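Local atomic coordinates of beta-fructofuranosidase, insoluble isoenzyme CWINV1 (Arabidopsis thaliana, PDB entry 2OXB), a protein that hydrolyses sucrose and 1-kestose, and less readily neokestose and levan, by cleaving terminal non-reducing beta-D-fructofuranoside residues. Residues 68-71 and 72-75; 96-99 and 100-104. The protein carries 1 engineered substitution. All coordinates share one frame; numbering follows the deposited sequence.

How the contacts relate
Contact 1 (68-75) and contact 2 (96-104) sit next to each other in the N-terminal propeller, their centres about 8 Å apart. Asn75 joins them: its backbone N lies 2.7 Å from Ile97 O and its ND2 3.1 Å from Asp98 O, both probable hydrogen bonds. Packing adds to the seam, with Phe72 O 3.3 Å from Val104 CG2. Contact 2 is the nearer to the active site. Its Gln103 side chain comes within about 3 Å of those of the substrate-binding residues Trp78 and Arg144, and that of Ile97 within about 7 Å of the bound fructose. In contact 1 the side chain of Pro68 is about 11 Å from the bound beta-D-fructofuranose (FRU).

Contact 1 (68-71 and 72-75); sequences PSAP and FDIN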
loop_
_atom_site.group_PDB
_atom_site.type_symbol
_atom_site.label_atom_id
_atom_site.label_comp_id
_atom_site.label_asym_id
_atom_site.label_seq_id
_atom_site.Cartn_x
_atom_site.Cartn_y
_atom_site.Cartn_z
ATOM N N PRO A 68 -25.912 -5.314 -1.700
ATOM C CA PRO A 68 -27.231 -4.719 -1.462
ATOM C C PRO A 68 -28.388 -5.720 -1.445
ATOM O O PRO A 68 -28.772 -6.260 -2.486
ATOM C CB PRO A 68 -27.348 -3.705 -2.593
ATOM C CG PRO A 68 -25.949 -3.246 -2.752
ATOM C CD PRO A 68 -25.183 -4.546 -2.725
ATOM N N SER A 69 -28.938 -5.955 -0.253
ATOM C CA SER A 69 -30.051 -6.888 -0.059
ATOM C C SER A 69 -30.775 -6.533 1.236
ATOM O O SER A 69 -31.178 -7.408 1.998
ATOM C CB SER A 69 -29.543 -8.327 0.044
ATOM O OG SER A 69 -28.947 -8.559 1.309
ATOM N N ALA A 70 -30.927 -5.242 1.482
ATOM C CA ALA A 70 -31.600 -4.764 2.677
ATOM C C ALA A 70 -31.562 -3.244 2.647
ATOM O O ALA A 70 -30.685 -2.649 2.017
ATOM C CB ALA A 70 -30.900 -5.285 3.926
ATOM N N PRO A 71 -32.509 -2.595 3.340
ATOM C CA PRO A 71 -32.576 -1.133 3.385
ATOM C C PRO A 71 -31.207 -0.479 3.604
ATOM O O PRO A 71 -30.676 0.190 2.716
ATOM C CB PRO A 71 -33.520 -0.876 4.556
ATOM C CG PRO A 71 -34.425 -2.064 4.528
ATOM C CD PRO A 71 -33.466 -3.192 4.292
ATOM N N PHE A 72 -30.657 -0.710 4.797
ATOM C CA PHE A 72 -29.380 -0.163 5.250
ATOM C C PHE A 72 -28.177 -0.182 4.302
ATOM O O PHE A 72 -27.095 0.281 4.660
ATOM C CB PHE A 72 -29.002 -0.808 6.595
ATOM C CG PHE A 72 -28.935 -2.319 6.573
ATOM C CD1 PHE A 72 -27.839 -2.984 6.008
ATOM C CD2 PHE A 72 -29.947 -3.077 7.154
ATOM C CE1 PHE A 72 -27.749 -4.389 6.026
ATOM C CE2 PHE A 72 -29.872 -4.475 7.178
ATOM C CZ PHE A 72 -28.771 -5.133 6.614
ATOM N N ASP A 73 -28.362 -0.694 3.090
ATOM C CA ASP A 73 -27.272 -0.745 2.112
ATOM C C ASP A 73 -27.830 -1.003 0.724
ATOM O O ASP A 73 -27.108 -1.448 -0.163
ATOM C CB ASP A 73 -26.297 -1.874 2.446
ATOM C CG ASP A 73 -26.860 -3.232 2.110
ATOM O OD1 ASP A 73 -26.054 -4.133 1.785
ATOM O OD2 ASP A 73 -28.107 -3.393 2.183
ATOM N N ILE A 74 -29.116 -0.727 0.556
ATOM C CA ILE A 74 -29.811 -0.956 -0.698
ATOM C C ILE A 74 -29.139 -0.200 -1.846
ATOM O O ILE A 74 -29.331 -0.526 -3.015
ATOM C CB ILE A 74 -31.327 -0.553 -0.528
ATOM C CG1 ILE A 74 -32.240 -1.554 -1.241
ATOM C CG2 ILE A 74 -31.568 0.878 -1.021
ATOM C CD1 ILE A 74 -32.207 -1.471 -2.732
ATOM N N ASN A 75 -28.320 0.793 -1.521
ATOM C CA ASN A 75 -27.671 1.565 -2.573
ATOM C C ASN A 75 -26.166 1.359 -2.747
ATOM O O ASN A 75 -25.522 2.018 -3.577
ATOM C CB ASN A 75 -28.001 3.042 -2.385
ATOM C CG ASN A 75 -29.359 3.391 -2.945
ATOM O OD1 ASN A 75 -29.524 3.470 -4.157
ATOM N ND2 ASN A 75 -30.346 3.575 -2.073
#
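A beta turn from Pro71 to Ile74 folds the loop between strands 60-66 and 77-81 back on itself, setting Phe72 against Ala70 and Asp73 against Pro68. The evidence for the turn is the bond from Ile74 N to Pro71 O, 2.8 Å long and nearly straight at the hydrogen (174°), although the donor stands well above the carbonyl plane. A second bond, Asp73 N to Ala70 O, is less certain because the position of that nitrogen is doubtful.

The Phe72 ring is swung back along the loop by a first torsion that puts CG between the backbone N and the carbonyl carbon (chi1 56°). One face thereby receives the Ala70 methyl: CB lies 3.7 Å from the ring centroid, 24° off the normal, a CH-pi contact displaced toward the rim, where CZ is 3.4 Å away. Tyr94, Lys123 and Pro128 also pack on Phe72.

Asp73 turns its carboxylate inward, OD1 coming 3.5 Å from Pro68 CA, while the Pro68 ring meets the Asp73 backbone, CB to O at 3.3 Å. The charge of OD1 is matched by a salt bridge to Lys123 NZ, with a weak hydrogen bond with Tyr94 OH. Replacing the aspartate by alanine removes the carboxylate and is likely to cost Lys123 this salt bridge and Tyr94 OH its weak bond. Such a connection, leading from the outermost strand of one blade to the innermost strand of the next, is characteristic of beta-propellers, here the five-bladed one of glycosyl hydrolase family 32.

Contact 2 (96-99 and 100-104); sequences GIDP and KNQQV
Asp98 meets Lys100 and Gln102 through both carboxylate oxygens, and this is the close-knit part of the contact. With chi1 at 56° the carboxylate folds back over its own backbone, facing the N-H groups that follow. OD1 accepts Lys100 N at 3.2 Å on its anti side, closing an Asx turn, and takes a weak bond from Gln102 N. OD2 receives Gln102 NE2 on the syn side at 2.9 Å (157°); the oxygen lies in the amide plane, though the two flat groups are turned 67° apart.

The carboxylate thus ties together the connection of a beta hairpin, strands 93-97 and 103-110, the second and third strands of a propeller blade. Gly96 and Val104 form its hydrogen-bonded pair: Gly96 N to Val104 O is 2.9 Å, and Val104 N to Gly96 O is 3.1 Å and nearly collinear with the carbonyl. Next to them Ile97 and Gln103 run side by side, Ile97 CD1 and Gln103 CG 4.1 Å apart, a light contact; Gln103 OE1 is held by Phe143 N.

The outward side of the turn, with Lys100 and Asn101, is exposed and looser. Asn101 CA lies 3.6 Å from Ile97 CG2, and the extended chain of Lys100 carries NZ to 6.0 Å from Asp98 OD2, too far for a salt bridge.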
loop_
_atom_site.group_PDB
_atom_site.type_symbol
_atom_site.label_atom_id
_atom_site.label_comp_id
_atom_site.label_asym_id
_atom_site.label_seq_id
_atom_site.Cartn_x
_atom_site.Cartn_y
_atom_site.Cartn_z
ATOM N N GLY A 96 -22.882 0.992 4.405
ATOM C CA GLY A 96 -23.883 0.760 3.381
ATOM C C GLY A 96 -24.589 2.070 3.051
ATOM O O GLY A 96 -24.512 3.036 3.809
ATOM N N ILE A 97 -25.278 2.123 1.920
ATOM C CA ILE A 97 -25.990 3.335 1.545
ATOM C C ILE A 97 -27.477 3.000 1.585
ATOM O O ILE A 97 -27.944 2.172 0.801
ATOM C CB ILE A 97 -25.610 3.796 0.114
ATOM C CG1 ILE A 97 -24.127 3.528 -0.157
ATOM C CG2 ILE A 97 -25.919 5.285 -0.053
ATOM C CD1 ILE A 97 -23.177 4.215 0.827
ATOM N N ASP A 98 -28.215 3.630 2.500
ATOM C CA ASP A 98 -29.649 3.373 2.634
ATOM C C ASP A 98 -30.488 4.021 1.518
ATOM O O ASP A 98 -29.962 4.791 0.702
ATOM C CB ASP A 98 -30.150 3.833 4.009
ATOM C CG ASP A 98 -29.851 5.292 4.294
ATOM O OD1 ASP A 98 -29.914 6.124 3.366
ATOM O OD2 ASP A 98 -29.566 5.595 5.469
ATOM N N PRO A 99 -31.805 3.725 1.477
ATOM C CA PRO A 99 -32.693 4.276 0.448
ATOM C C PRO A 99 -32.666 5.768 0.194
ATOM O O PRO A 99 -33.170 6.232 -0.824
ATOM C CB PRO A 99 -34.070 3.765 0.863
ATOM C CG PRO A 99 -33.934 3.506 2.316
ATOM C CD PRO A 99 -32.572 2.899 2.425
ATOM N N LYS A 100 -32.091 6.529 1.109
ATOM C CA LYS A 100 -32.012 7.965 0.901
ATOM C C LYS A 100 -30.555 8.371 0.855
ATOM O O LYS A 100 -30.125 9.275 1.567
ATOM C CB LYS A 100 -32.756 8.737 2.006
ATOM C CG LYS A 100 -32.267 8.494 3.429
ATOM C CD LYS A 100 -33.017 9.396 4.436
ATOM C CE LYS A 100 -32.781 8.973 5.902
ATOM N NZ LYS A 100 -33.484 9.845 6.900
ATOM N N ASN A 101 -29.791 7.663 0.033
ATOM C CA ASN A 101 -28.372 7.943 -0.150
ATOM C C ASN A 101 -27.632 8.654 0.993
ATOM O O ASN A 101 -27.293 9.831 0.876
ATOM C CB ASN A 101 -28.205 8.733 -1.450
ATOM C CG ASN A 101 -28.249 7.841 -2.679
ATOM O OD1 ASN A 101 -27.252 7.200 -3.028
ATOM N ND2 ASN A 101 -29.406 7.781 -3.331
ATOM N N GLN A 102 -27.382 7.946 2.092
ATOM C CA GLN A 102 -26.661 8.525 3.226
ATOM C C GLN A 102 -25.824 7.449 3.915
ATOM O O GLN A 102 -26.340 6.430 4.375
ATOM C CB GLN A 102 -27.633 9.183 4.219
ATOM C CG GLN A 102 -28.066 8.314 5.391
ATOM C CD GLN A 102 -29.152 8.963 6.246
ATOM O OE1 GLN A 102 -29.114 10.164 6.516
ATOM N NE2 GLN A 102 -30.109 8.162 6.690
ATOM N N GLN A 103 -24.521 7.686 3.967
ATOM C CA GLN A 103 -23.579 6.744 4.555
ATOM C C GLN A 103 -23.804 6.285 5.980
ATOM O O GLN A 103 -23.428 6.967 6.942
ATOM C CB GLN A 103 -22.172 7.295 4.433
ATOM C CG GLN A 103 -21.686 7.277 3.026
ATOM C CD GLN A 103 -20.660 8.325 2.799
ATOM O OE1 GLN A 103 -19.826 8.578 3.670
ATOM N NE2 GLN A 103 -20.692 8.948 1.623
ATOM N N VAL A 104 -24.396 5.101 6.095
ATOM C CA VAL A 104 -24.667 4.494 7.387
ATOM C C VAL A 104 -23.682 3.353 7.625
ATOM O O VAL A 104 -23.072 2.840 6.690
ATOM C CB VAL A 104 -26.107 3.936 7.456
ATOM C CG1 VAL A 104 -27.102 5.070 7.457
ATOM C CG2 VAL A 104 -26.365 3.022 6.272
#